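Local coordinates for protein dihydrolipoyl dehydrogenase (Elizabethkingia anophelis NUHP1, PDB 6UZI) that probably catalyses the NAD+-dependent reoxidation of dihydrolipoyl groups carried on lysines of partner proteins, using FAD and a redox-active disulfide, at residues R95-V100 with A175-E180; G123-A128 with P314-I319; P219-T224 with P363-V368; V256-K261 with D273-S278. All blocks are in the same frame, centred on the assembly; numbering follows the deposited sequence.

Contact 1 of 4, residues R95-V100 with A175-E180; sequences RKNDVV and ALNLKE
Lys96 makes a polar contact with Leu176 and Asn177, a long lysine reaching from helix 89-113 to the loop that follows helix 172-175. The chain leaves that second helix through a type I beta turn, Ala175 to Leu178, and runs on into strand 184-188. The two backbones stay well separated, the CA atoms of Lys96 and Leu176 being 8.9 Å apart, and the side chain of Lys96 spans the distance. Its CG stands anti to the backbone N (chi1 168°), and bends at chi2 and chi3 swing the ammonium group onto the turn. There Lys96 NZ donates to two oxygens at once: the side-chain OD1 of Asn177 at 2.9 Å and the main-chain O of Leu176 at 3.0 Å. It comes to both from above the carbonyl plane, 45° out for Asn177 and 50° out for Leu176, and the side chains of Lys96 and Asn177 cross at about a right angle. Lys96 and Leu176 both rest on Pro57 of helix 55-73, and Leu176 also packs on Leu197. Helix 89-113 also meets the second subunit, where Arg95 NH2 donates to Ala397 O of that chain. Within these two segments the ammonium is met by neutral oxygens and no carboxylate, so the attraction is of charge for dipole. One cation joins a turn carbonyl to an amide, which probably limits rotation of the Asn177 side chain.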
# COMPACT_ATOMS: atom_id res chain seq x y z
N ARG A 95 -21.49 -12.60 2.91
CA ARG A 95 -20.77 -11.43 3.39
C ARG A 95 -20.47 -10.47 2.24
O ARG A 95 -20.64 -9.26 2.38
CB ARG A 95 -19.47 -11.82 4.09
CG ARG A 95 -18.72 -10.62 4.64
CD ARG A 95 -17.30 -10.91 5.07
NE ARG A 95 -16.34 -10.89 3.95
CZ ARG A 95 -15.79 -9.79 3.47
NH1 ARG A 95 -16.13 -8.61 3.97
NH2 ARG A 95 -14.92 -9.85 2.47
N LYS A 96 -20.06 -11.02 1.09
CA LYS A 96 -19.87 -10.19 -0.09
C LYS A 96 -21.16 -9.45 -0.44
O LYS A 96 -21.13 -8.26 -0.77
CB LYS A 96 -19.42 -11.04 -1.27
CG LYS A 96 -19.50 -10.30 -2.59
CD LYS A 96 -19.88 -11.20 -3.74
CE LYS A 96 -21.33 -11.61 -3.63
NZ LYS A 96 -21.92 -11.89 -4.97
N ASN A 97 -22.30 -10.14 -0.39
CA ASN A 97 -23.57 -9.48 -0.69
C ASN A 97 -23.83 -8.31 0.26
O ASN A 97 -24.30 -7.25 -0.17
CB ASN A 97 -24.73 -10.48 -0.62
CG ASN A 97 -24.73 -11.45 -1.78
OD1 ASN A 97 -24.25 -11.13 -2.87
ND2 ASN A 97 -25.25 -12.64 -1.55
N ASP A 98 -23.49 -8.47 1.54
CA ASP A 98 -23.68 -7.38 2.49
C ASP A 98 -22.75 -6.22 2.17
O ASP A 98 -23.15 -5.05 2.31
CB ASP A 98 -23.44 -7.87 3.92
N VAL A 99 -21.53 -6.51 1.70
CA VAL A 99 -20.62 -5.45 1.26
C VAL A 99 -21.23 -4.67 0.10
O VAL A 99 -21.19 -3.44 0.08
CB VAL A 99 -19.25 -6.05 0.88
CG1 VAL A 99 -18.33 -4.98 0.32
CG2 VAL A 99 -18.59 -6.73 2.07
N VAL A 100 -21.83 -5.37 -0.86
CA VAL A 100 -22.50 -4.70 -1.97
C VAL A 100 -23.67 -3.87 -1.46
O VAL A 100 -23.85 -2.70 -1.85
CB VAL A 100 -22.93 -5.71 -3.04
CG1 VAL A 100 -23.72 -5.03 -4.15
CG2 VAL A 100 -21.72 -6.39 -3.64
N ALA A 175 -20.44 -16.34 -11.51
CA ALA A 175 -19.26 -16.87 -10.83
C ALA A 175 -19.09 -16.25 -9.45
O ALA A 175 -18.53 -16.88 -8.55
CB ALA A 175 -18.01 -16.62 -11.68
N LEU A 176 -19.55 -15.02 -9.27
CA LEU A 176 -19.55 -14.37 -7.97
C LEU A 176 -20.63 -14.90 -7.04
O LEU A 176 -20.70 -14.45 -5.89
CB LEU A 176 -19.72 -12.86 -8.16
CG LEU A 176 -18.56 -12.10 -8.84
CD1 LEU A 176 -19.05 -10.76 -9.32
CD2 LEU A 176 -17.41 -11.92 -7.87
N ASN A 177 -21.46 -15.85 -7.48
CA ASN A 177 -22.58 -16.34 -6.69
C ASN A 177 -22.65 -17.86 -6.65
O ASN A 177 -23.73 -18.43 -6.48
CB ASN A 177 -23.90 -15.76 -7.23
CG ASN A 177 -24.06 -14.28 -6.93
OD1 ASN A 177 -23.89 -13.84 -5.79
ND2 ASN A 177 -24.36 -13.50 -7.96
N LEU A 178 -21.50 -18.53 -6.76
CA LEU A 178 -21.49 -19.99 -6.78
C LEU A 178 -22.00 -20.56 -5.47
O LEU A 178 -21.81 -19.99 -4.39
CB LEU A 178 -20.07 -20.52 -7.04
CG LEU A 178 -19.45 -20.26 -8.40
CD1 LEU A 178 -18.21 -21.09 -8.57
CD2 LEU A 178 -20.43 -20.50 -9.54
N LYS A 179 -22.68 -21.70 -5.56
CA LYS A 179 -23.20 -22.37 -4.38
C LYS A 179 -22.25 -23.43 -3.84
O LYS A 179 -22.57 -24.10 -2.85
CB LYS A 179 -24.58 -22.98 -4.69
N GLU A 180 -21.07 -23.58 -4.45
CA GLU A 180 -20.07 -24.57 -4.07
C GLU A 180 -18.73 -24.18 -4.66
O GLU A 180 -18.65 -23.43 -5.64
CB GLU A 180 -20.47 -25.98 -4.52
CG GLU A 180 -20.58 -26.15 -6.03
CD GLU A 180 -20.88 -27.58 -6.45
OE1 GLU A 180 -20.94 -28.46 -5.57
OE2 GLU A 180 -21.09 -27.82 -7.66

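Contact 2 of 4, residues G123-A128 with P314-I319; sequences GSFESA and PNIYAI. With FAD (flavin-adenine dinucleotide), chain E.
Asn315 and Ile316 meet Ala128 and Phe125 where the edge strands of two sheets in the FAD-binding region come together. Asn315 carries the polar half. Its CG sits between the backbone N and the carbonyl carbon (chi1 63°), and this turns the amide toward the other segment, where Asn315 ND2 donates to Ala128 O at 2.8 Å. The N-H points nearly straight at its acceptor, at 160°. Ala128 O lies in the plane of the Asn315 amide, whereas ND2 is tilted 30° from the plane of the Ala128 carbonyl. ND2 also donates to Lys146 O, so two main-chain oxygens grip one amide nitrogen and should settle which way round the group is turned. The apolar half belongs to Ile316. With CG1 anti to the carbonyl carbon and the chain extended beyond it, Ile316 CD1 reaches Phe125 CE2 at 4.0 Å, approaching the ring obliquely, and Ala128 CB at 4.3 Å. Phe125 and Ile316 reach out from opposite directions. Gly123, two residues before Phe125 on the same strand, pairs with the adenine of FAD: Gly123 N donates to N1A at 2.8 Å and its O accepts from N6A at 2.9 Å. The strand that binds the adenine also carries Phe125, whose side chain points toward segment 314-319. Around the pair, Ile150 of strand 148-150 touches both Phe125 and Ile316, and Ala293 of helix 290-293 does likewise; Tyr317 turns instead to helix 329-343.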
# COMPACT_ATOMS: atom_id res chain seq x y z
N GLY A 123 -33.71 4.43 -19.57
CA GLY A 123 -33.71 5.70 -20.26
C GLY A 123 -33.46 5.54 -21.74
O GLY A 123 -32.45 4.96 -22.14
N SER A 124 -34.38 6.03 -22.57
CA SER A 124 -34.21 6.01 -24.01
C SER A 124 -34.46 7.42 -24.55
O SER A 124 -35.32 8.13 -24.04
CB SER A 124 -35.14 4.99 -24.71
OG SER A 124 -36.50 5.18 -24.34
N PHE A 125 -33.70 7.79 -25.57
CA PHE A 125 -33.84 9.11 -26.17
C PHE A 125 -35.10 9.18 -27.02
O PHE A 125 -35.38 8.28 -27.82
CB PHE A 125 -32.63 9.43 -27.05
CG PHE A 125 -31.40 9.83 -26.30
CD1 PHE A 125 -30.32 8.98 -26.21
CD2 PHE A 125 -31.32 11.07 -25.68
CE1 PHE A 125 -29.18 9.34 -25.52
CE2 PHE A 125 -30.19 11.45 -24.98
CZ PHE A 125 -29.11 10.58 -24.90
N GLU A 126 -35.89 10.24 -26.83
CA GLU A 126 -36.94 10.61 -27.77
C GLU A 126 -36.47 11.68 -28.74
O GLU A 126 -36.97 11.74 -29.87
CB GLU A 126 -38.18 11.10 -27.02
CG GLU A 126 -38.89 10.03 -26.21
CD GLU A 126 -39.66 9.05 -27.08
OE1 GLU A 126 -40.08 9.45 -28.19
OE2 GLU A 126 -39.83 7.89 -26.67
N SER A 127 -35.56 12.54 -28.31
CA SER A 127 -34.91 13.53 -29.16
C SER A 127 -33.56 13.86 -28.53
O SER A 127 -33.08 13.15 -27.63
CB SER A 127 -35.79 14.77 -29.32
OG SER A 127 -35.71 15.59 -28.17
N ALA A 128 -32.93 14.93 -28.99
CA ALA A 128 -31.67 15.34 -28.38
C ALA A 128 -31.88 15.97 -27.02
O ALA A 128 -30.90 16.27 -26.33
CB ALA A 128 -30.93 16.33 -29.29
N PRO A 314 -24.19 18.11 -30.13
CA PRO A 314 -23.28 18.88 -29.25
C PRO A 314 -23.65 18.87 -27.77
O PRO A 314 -22.76 19.01 -26.93
CB PRO A 314 -23.37 20.30 -29.82
CG PRO A 314 -23.78 20.10 -31.24
CD PRO A 314 -24.74 18.94 -31.21
N ASN A 315 -24.93 18.72 -27.43
CA ASN A 315 -25.35 18.77 -26.03
C ASN A 315 -25.31 17.41 -25.36
O ASN A 315 -25.69 17.31 -24.18
CB ASN A 315 -26.76 19.35 -25.92
CG ASN A 315 -27.81 18.47 -26.61
OD1 ASN A 315 -27.72 18.20 -27.81
ND2 ASN A 315 -28.78 17.99 -25.84
N ILE A 316 -24.91 16.37 -26.08
CA ILE A 316 -24.86 15.01 -25.55
C ILE A 316 -23.40 14.58 -25.45
O ILE A 316 -22.64 14.68 -26.42
CB ILE A 316 -25.67 14.03 -26.42
CG1 ILE A 316 -27.14 14.46 -26.44
CG2 ILE A 316 -25.52 12.61 -25.93
CD1 ILE A 316 -28.00 13.72 -27.43
N TYR A 317 -23.00 14.14 -24.26
CA TYR A 317 -21.66 13.64 -23.99
C TYR A 317 -21.72 12.17 -23.60
O TYR A 317 -22.78 11.62 -23.30
CB TYR A 317 -21.00 14.45 -22.86
CG TYR A 317 -20.76 15.90 -23.18
CD1 TYR A 317 -21.81 16.82 -23.23
CD2 TYR A 317 -19.47 16.38 -23.40
CE1 TYR A 317 -21.58 18.15 -23.51
CE2 TYR A 317 -19.23 17.70 -23.68
CZ TYR A 317 -20.29 18.59 -23.73
OH TYR A 317 -20.04 19.92 -24.01
N ALA A 318 -20.55 11.54 -23.56
CA ALA A 318 -20.49 10.13 -23.22
C ALA A 318 -19.16 9.85 -22.54
O ALA A 318 -18.13 10.38 -22.93
CB ALA A 318 -20.66 9.26 -24.47
N ILE A 319 -19.21 8.99 -21.52
CA ILE A 319 -18.07 8.70 -20.66
C ILE A 319 -18.01 7.20 -20.38
O ILE A 319 -18.97 6.47 -20.60
CB ILE A 319 -18.14 9.44 -19.30
CG1 ILE A 319 -19.41 9.01 -18.56
CG2 ILE A 319 -18.07 10.95 -19.48
CD1 ILE A 319 -19.56 9.62 -17.20
PA FAD E . -21.18 0.63 -15.72
O1A FAD E . -20.56 0.42 -14.39
O2A FAD E . -20.84 -0.56 -16.63
O5B FAD E . -22.77 0.61 -15.55
C5B FAD E . -23.53 1.60 -16.27
C4B FAD E . -24.96 1.51 -15.80
O4B FAD E . -25.84 1.98 -16.84
C3B FAD E . -25.46 0.11 -15.41
O3B FAD E . -25.79 0.12 -14.02
C2B FAD E . -26.73 -0.08 -16.26
O2B FAD E . -27.78 -0.71 -15.53
C1B FAD E . -27.08 1.35 -16.65
N9A FAD E . -27.83 1.48 -17.89
C8A FAD E . -27.47 1.01 -19.13
N7A FAD E . -28.31 1.33 -20.08
C5A FAD E . -29.30 2.06 -19.43
C6A FAD E . -30.47 2.68 -19.89
N6A FAD E . -30.85 2.71 -21.17
N1A FAD E . -31.25 3.30 -18.97
C2A FAD E . -30.86 3.30 -17.69
N3A FAD E . -29.77 2.75 -17.15
C4A FAD E . -29.02 2.14 -18.08
N1 FAD E . -12.65 -1.96 -13.09
C2 FAD E . -11.67 -1.44 -12.31
O2 FAD E . -11.26 -0.29 -12.48
N3 FAD E . -11.13 -2.20 -11.28
C4 FAD E . -11.50 -3.49 -10.95
O4 FAD E . -10.96 -4.06 -10.01
C4X FAD E . -12.54 -4.03 -11.78
N5 FAD E . -12.97 -5.23 -11.52
C5X FAD E . -14.01 -5.72 -12.29
C6 FAD E . -14.53 -6.98 -11.98
C7 FAD E . -15.62 -7.49 -12.68
C7M FAD E . -16.16 -8.85 -12.31
C8 FAD E . -16.21 -6.73 -13.71
C8M FAD E . -17.43 -7.23 -14.44
C9 FAD E . -15.68 -5.49 -14.03
C9A FAD E . -14.59 -4.97 -13.33
N10 FAD E . -14.08 -3.69 -13.59
C10 FAD E . -13.06 -3.19 -12.83
C1' FAD E . -14.65 -2.86 -14.65
C2' FAD E . -15.64 -1.83 -14.11
O2' FAD E . -16.83 -2.46 -13.65
C3' FAD E . -15.97 -0.77 -15.16
O3' FAD E . -14.77 -0.34 -15.81
C4' FAD E . -16.67 0.45 -14.57
O4' FAD E . -17.81 -0.01 -13.82
C5' FAD E . -17.08 1.47 -15.61
O5' FAD E . -18.46 1.77 -15.33
P FAD E . -19.35 2.89 -16.10
O1P FAD E . -19.77 4.05 -15.27
O2P FAD E . -18.76 3.33 -17.43
O3P FAD E . -20.60 1.94 -16.43

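Contact 3 of 4, residues P219-T224 with P363-V368; sequences PGMDGT and PEVAGV
Met221 packs on Val365, Ala366 and Gly367, joining the loop that leads into capped helix 223-236, in the pyridine nucleotide-binding region, to the antiparallel sheet of the dimerisation domain. The apolar part rests on one methyl. Met221 is extended as far as SD and then bends (chi3 73°), which carries CE onto strand 364-369. Met221 CE lies 3.6 Å from Gly367 N and 4.0 Å from Ala366 C, over the peptide linking those residues, and reaches Val365 CG1 at 4.2 Å. Gly367 has no side chain to stand between the methyl and the backbone. Val359 of the neighbouring strand 357-359 touches both Met221 and Val365, and Val365 also packs on Leu225 and Leu229 of helix 223-236.

The polar part belongs to Asp222, the N-cap of that helix. Its carboxylate turns to the dimerisation domain as well, with a salt bridge from OD2 to Lys406 and a hydrogen bond to OD1 from Glu372 N. The methionine and the cap thus tie adjacent residues to the same domain by different forces. In the cap itself, Thr224 N donates to Asp222 OD2 at 2.9 Å, meeting it on the anti side, 34° out of the carboxylate plane.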
# COMPACT_ATOMS: atom_id res chain seq x y z
N PRO A 219 -2.09 -9.32 -21.88
CA PRO A 219 -1.18 -8.84 -22.93
C PRO A 219 -1.14 -7.33 -23.12
O PRO A 219 -0.22 -6.84 -23.79
CB PRO A 219 -1.72 -9.54 -24.19
CG PRO A 219 -3.17 -9.71 -23.90
CD PRO A 219 -3.26 -10.02 -22.44
N GLY A 220 -2.08 -6.58 -22.56
CA GLY A 220 -2.04 -5.14 -22.72
C GLY A 220 -1.12 -4.42 -21.78
O GLY A 220 -0.94 -3.20 -21.89
N MET A 221 -0.49 -5.15 -20.86
CA MET A 221 0.39 -4.56 -19.88
C MET A 221 1.84 -4.84 -20.29
O MET A 221 2.11 -5.43 -21.34
CB MET A 221 0.08 -5.12 -18.49
CG MET A 221 -1.36 -4.87 -18.07
SD MET A 221 -1.68 -5.16 -16.32
CE MET A 221 -0.85 -3.73 -15.62
N ASP A 222 2.77 -4.37 -19.48
CA ASP A 222 4.18 -4.56 -19.78
C ASP A 222 4.51 -6.04 -19.81
O ASP A 222 4.02 -6.82 -18.99
CB ASP A 222 5.03 -3.85 -18.74
CG ASP A 222 6.49 -3.89 -19.07
OD1 ASP A 222 6.97 -2.94 -19.72
OD2 ASP A 222 7.14 -4.89 -18.70
N GLY A 223 5.35 -6.44 -20.78
CA GLY A 223 5.67 -7.84 -20.97
C GLY A 223 6.30 -8.50 -19.75
O GLY A 223 6.07 -9.69 -19.50
N THR A 224 7.10 -7.75 -19.00
CA THR A 224 7.66 -8.30 -17.77
C THR A 224 6.57 -8.70 -16.80
O THR A 224 6.64 -9.75 -16.15
CB THR A 224 8.60 -7.28 -17.12
OG1 THR A 224 9.73 -7.08 -17.97
CG2 THR A 224 9.05 -7.77 -15.74
N PRO A 363 0.48 -11.87 -5.71
CA PRO A 363 0.72 -10.43 -5.59
C PRO A 363 -0.13 -9.57 -6.52
O PRO A 363 -0.57 -10.04 -7.56
CB PRO A 363 2.20 -10.30 -5.96
CG PRO A 363 2.44 -11.43 -6.88
CD PRO A 363 1.63 -12.56 -6.31
N GLU A 364 -0.37 -8.33 -6.12
CA GLU A 364 -1.08 -7.40 -6.99
C GLU A 364 -0.18 -6.96 -8.15
O GLU A 364 1.05 -6.97 -8.05
CB GLU A 364 -1.55 -6.20 -6.19
CG GLU A 364 -2.76 -6.49 -5.30
CD GLU A 364 -2.92 -5.47 -4.17
OE1 GLU A 364 -2.09 -4.53 -4.06
OE2 GLU A 364 -3.90 -5.61 -3.39
N VAL A 365 -0.83 -6.58 -9.25
CA VAL A 365 -0.16 -6.12 -10.46
C VAL A 365 -0.69 -4.73 -10.79
O VAL A 365 -1.90 -4.50 -10.75
CB VAL A 365 -0.41 -7.09 -11.64
CG1 VAL A 365 0.39 -6.66 -12.87
CG2 VAL A 365 -0.09 -8.51 -11.24
N ALA A 366 0.22 -3.82 -11.12
CA ALA A 366 -0.19 -2.47 -11.45
C ALA A 366 0.81 -1.88 -12.43
O ALA A 366 2.01 -2.14 -12.33
CB ALA A 366 -0.29 -1.60 -10.20
N GLY A 367 0.30 -1.10 -13.38
CA GLY A 367 1.16 -0.42 -14.33
C GLY A 367 0.62 0.95 -14.66
O GLY A 367 -0.60 1.18 -14.64
N VAL A 368 1.53 1.86 -14.97
CA VAL A 368 1.17 3.19 -15.44
C VAL A 368 2.24 3.64 -16.42
O VAL A 368 3.41 3.24 -16.32
CB VAL A 368 1.00 4.21 -14.28
CG1 VAL A 368 2.32 4.52 -13.62
CG2 VAL A 368 0.32 5.48 -14.78

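Contact 4 of 4, residues V256-K261 with D273-S278; sequences VKVTAK and DYCLVS
Val256 and Val258 both point from strand 255-261 toward Cys275 of strand 274-277, whose own side chain points back at them. The two valines, two residues apart, share one face of their strand, and the cysteine engages them by different atoms. Val256 meets its base: Val256 CG1 lies 3.7 Å from Cys275 CB, and Val256 CB is 4.1 Å from Cys275 CB. Further along the strand, Val258 meets the sulfur, its CG2 standing 4.3 Å from Cys275 SG. The Cys275 torsion explains this division: SG, anti to the backbone N (chi1 177°), is directed along the neighbouring strand to the side of Val258, while CB stays the atom nearest Val256 CG1.

No hydrogen bond joins the strands, which belong to different sheets. Strand 255-261 is the middle of a three-stranded antiparallel meander, and strand 274-277 is part of a five-stranded parallel sheet of Rossmann type; the pairing of a meander with such a sheet is familiar from the NAD domains of this family. Ile188 of strand 184-188 touches both Val258 and Cys275, and Val249 backs both valines. Tyr274 and Asp273 point away from strand 255-261, the tyrosine making a cation-pi contact with Arg168. Cys275 is thus buried among aliphatic groups, apart from the redox disulfide Cys50-Cys55, and across these segments its thiol contributes apolar packing and no hydrogen bond.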
# COMPACT_ATOMS: atom_id res chain seq x y z
N VAL A 256 -18.55 -29.85 -18.05
CA VAL A 256 -18.38 -28.99 -19.20
C VAL A 256 -17.15 -29.47 -19.96
O VAL A 256 -16.10 -29.72 -19.35
CB VAL A 256 -18.23 -27.52 -18.78
CG1 VAL A 256 -18.09 -26.66 -20.01
CG2 VAL A 256 -19.42 -27.08 -17.94
N LYS A 257 -17.28 -29.61 -21.27
CA LYS A 257 -16.20 -30.06 -22.14
C LYS A 257 -15.83 -28.94 -23.10
O LYS A 257 -16.67 -28.49 -23.89
CB LYS A 257 -16.62 -31.33 -22.89
CG LYS A 257 -15.50 -31.97 -23.69
CD LYS A 257 -15.86 -33.38 -24.10
CE LYS A 257 -15.79 -33.56 -25.61
NZ LYS A 257 -15.85 -35.00 -25.95
N VAL A 258 -14.58 -28.51 -23.05
CA VAL A 258 -14.08 -27.43 -23.90
C VAL A 258 -13.17 -28.05 -24.95
O VAL A 258 -12.16 -28.67 -24.61
CB VAL A 258 -13.32 -26.37 -23.07
CG1 VAL A 258 -12.70 -25.31 -23.96
CG2 VAL A 258 -14.24 -25.74 -22.04
N THR A 259 -13.54 -27.91 -26.22
CA THR A 259 -12.75 -28.45 -27.33
C THR A 259 -12.07 -27.31 -28.06
O THR A 259 -12.67 -26.25 -28.26
CB THR A 259 -13.61 -29.28 -28.30
OG1 THR A 259 -14.70 -28.50 -28.81
CG2 THR A 259 -14.14 -30.53 -27.63
N ALA A 260 -10.81 -27.52 -28.46
CA ALA A 260 -10.01 -26.46 -29.06
C ALA A 260 -8.86 -27.07 -29.86
O ALA A 260 -8.65 -28.29 -29.87
CB ALA A 260 -9.47 -25.52 -27.97
N LYS A 261 -8.08 -26.20 -30.50
CA LYS A 261 -6.87 -26.59 -31.20
C LYS A 261 -5.74 -25.69 -30.73
O LYS A 261 -5.94 -24.50 -30.49
CB LYS A 261 -7.02 -26.51 -32.73
CG LYS A 261 -7.86 -27.63 -33.30
CD LYS A 261 -7.85 -27.64 -34.82
CE LYS A 261 -8.69 -28.78 -35.40
NZ LYS A 261 -8.09 -30.12 -35.16
N ASP A 273 -16.19 -29.08 -13.98
CA ASP A 273 -17.56 -28.99 -13.52
C ASP A 273 -18.10 -27.56 -13.53
O ASP A 273 -19.29 -27.36 -13.28
CB ASP A 273 -17.69 -29.59 -12.11
CG ASP A 273 -16.80 -28.90 -11.10
OD1 ASP A 273 -17.15 -28.91 -9.90
OD2 ASP A 273 -15.77 -28.33 -11.52
N TYR A 274 -17.24 -26.57 -13.81
CA TYR A 274 -17.66 -25.19 -13.99
C TYR A 274 -16.78 -24.54 -15.05
O TYR A 274 -15.57 -24.76 -15.07
CB TYR A 274 -17.57 -24.38 -12.68
CG TYR A 274 -18.67 -24.69 -11.72
CD1 TYR A 274 -19.90 -24.04 -11.81
CD2 TYR A 274 -18.50 -25.64 -10.72
CE1 TYR A 274 -20.94 -24.33 -10.92
CE2 TYR A 274 -19.53 -25.93 -9.83
CZ TYR A 274 -20.74 -25.27 -9.94
OH TYR A 274 -21.76 -25.56 -9.06
N CYS A 275 -17.40 -23.74 -15.92
CA CYS A 275 -16.68 -23.02 -16.96
C CYS A 275 -17.05 -21.54 -16.94
O CYS A 275 -18.22 -21.19 -17.13
CB CYS A 275 -16.96 -23.61 -18.34
SG CYS A 275 -16.13 -22.67 -19.63
N LEU A 276 -16.05 -20.69 -16.74
CA LEU A 276 -16.21 -19.23 -16.69
C LEU A 276 -15.66 -18.61 -17.97
O LEU A 276 -14.48 -18.81 -18.31
CB LEU A 276 -15.51 -18.66 -15.46
CG LEU A 276 -15.19 -17.16 -15.36
CD1 LEU A 276 -16.45 -16.31 -15.31
CD2 LEU A 276 -14.33 -16.92 -14.13
N VAL A 277 -16.50 -17.85 -18.66
CA VAL A 277 -16.14 -17.19 -19.91
C VAL A 277 -15.74 -15.74 -19.61
O VAL A 277 -16.58 -14.91 -19.24
CB VAL A 277 -17.30 -17.24 -20.91
CG1 VAL A 277 -16.87 -16.63 -22.22
CG2 VAL A 277 -17.77 -18.67 -21.08
N SER A 278 -14.45 -15.43 -19.77
CA SER A 278 -13.91 -14.11 -19.52
C SER A 278 -13.14 -13.66 -20.76
O SER A 278 -11.91 -13.67 -20.78
CB SER A 278 -13.01 -14.11 -18.28
OG SER A 278 -13.73 -14.57 -17.15

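Along the chain, contact 1 closes before contacts 3 and 4 open, contact 4 is nested within the loops closed by contacts 2 and 3, and contact 2 alternates with contacts 1 and 3. Only contacts 1 and 4 touch: Glu180 OE2 lies 2.7 Å from Tyr274 OH, a probable hydrogen bond, although their centres are 22 Å apart. Contact 2 stands off, its centre 35 to 39 Å from the others, at the adenine end of FAD. Contacts 2 and 4 pack sheets within the FAD- and NAD-binding parts, contact 1 joins helix 89-113 to the loop before strand 184-188, and contact 3 links the NAD-binding part to the dimerisation domain.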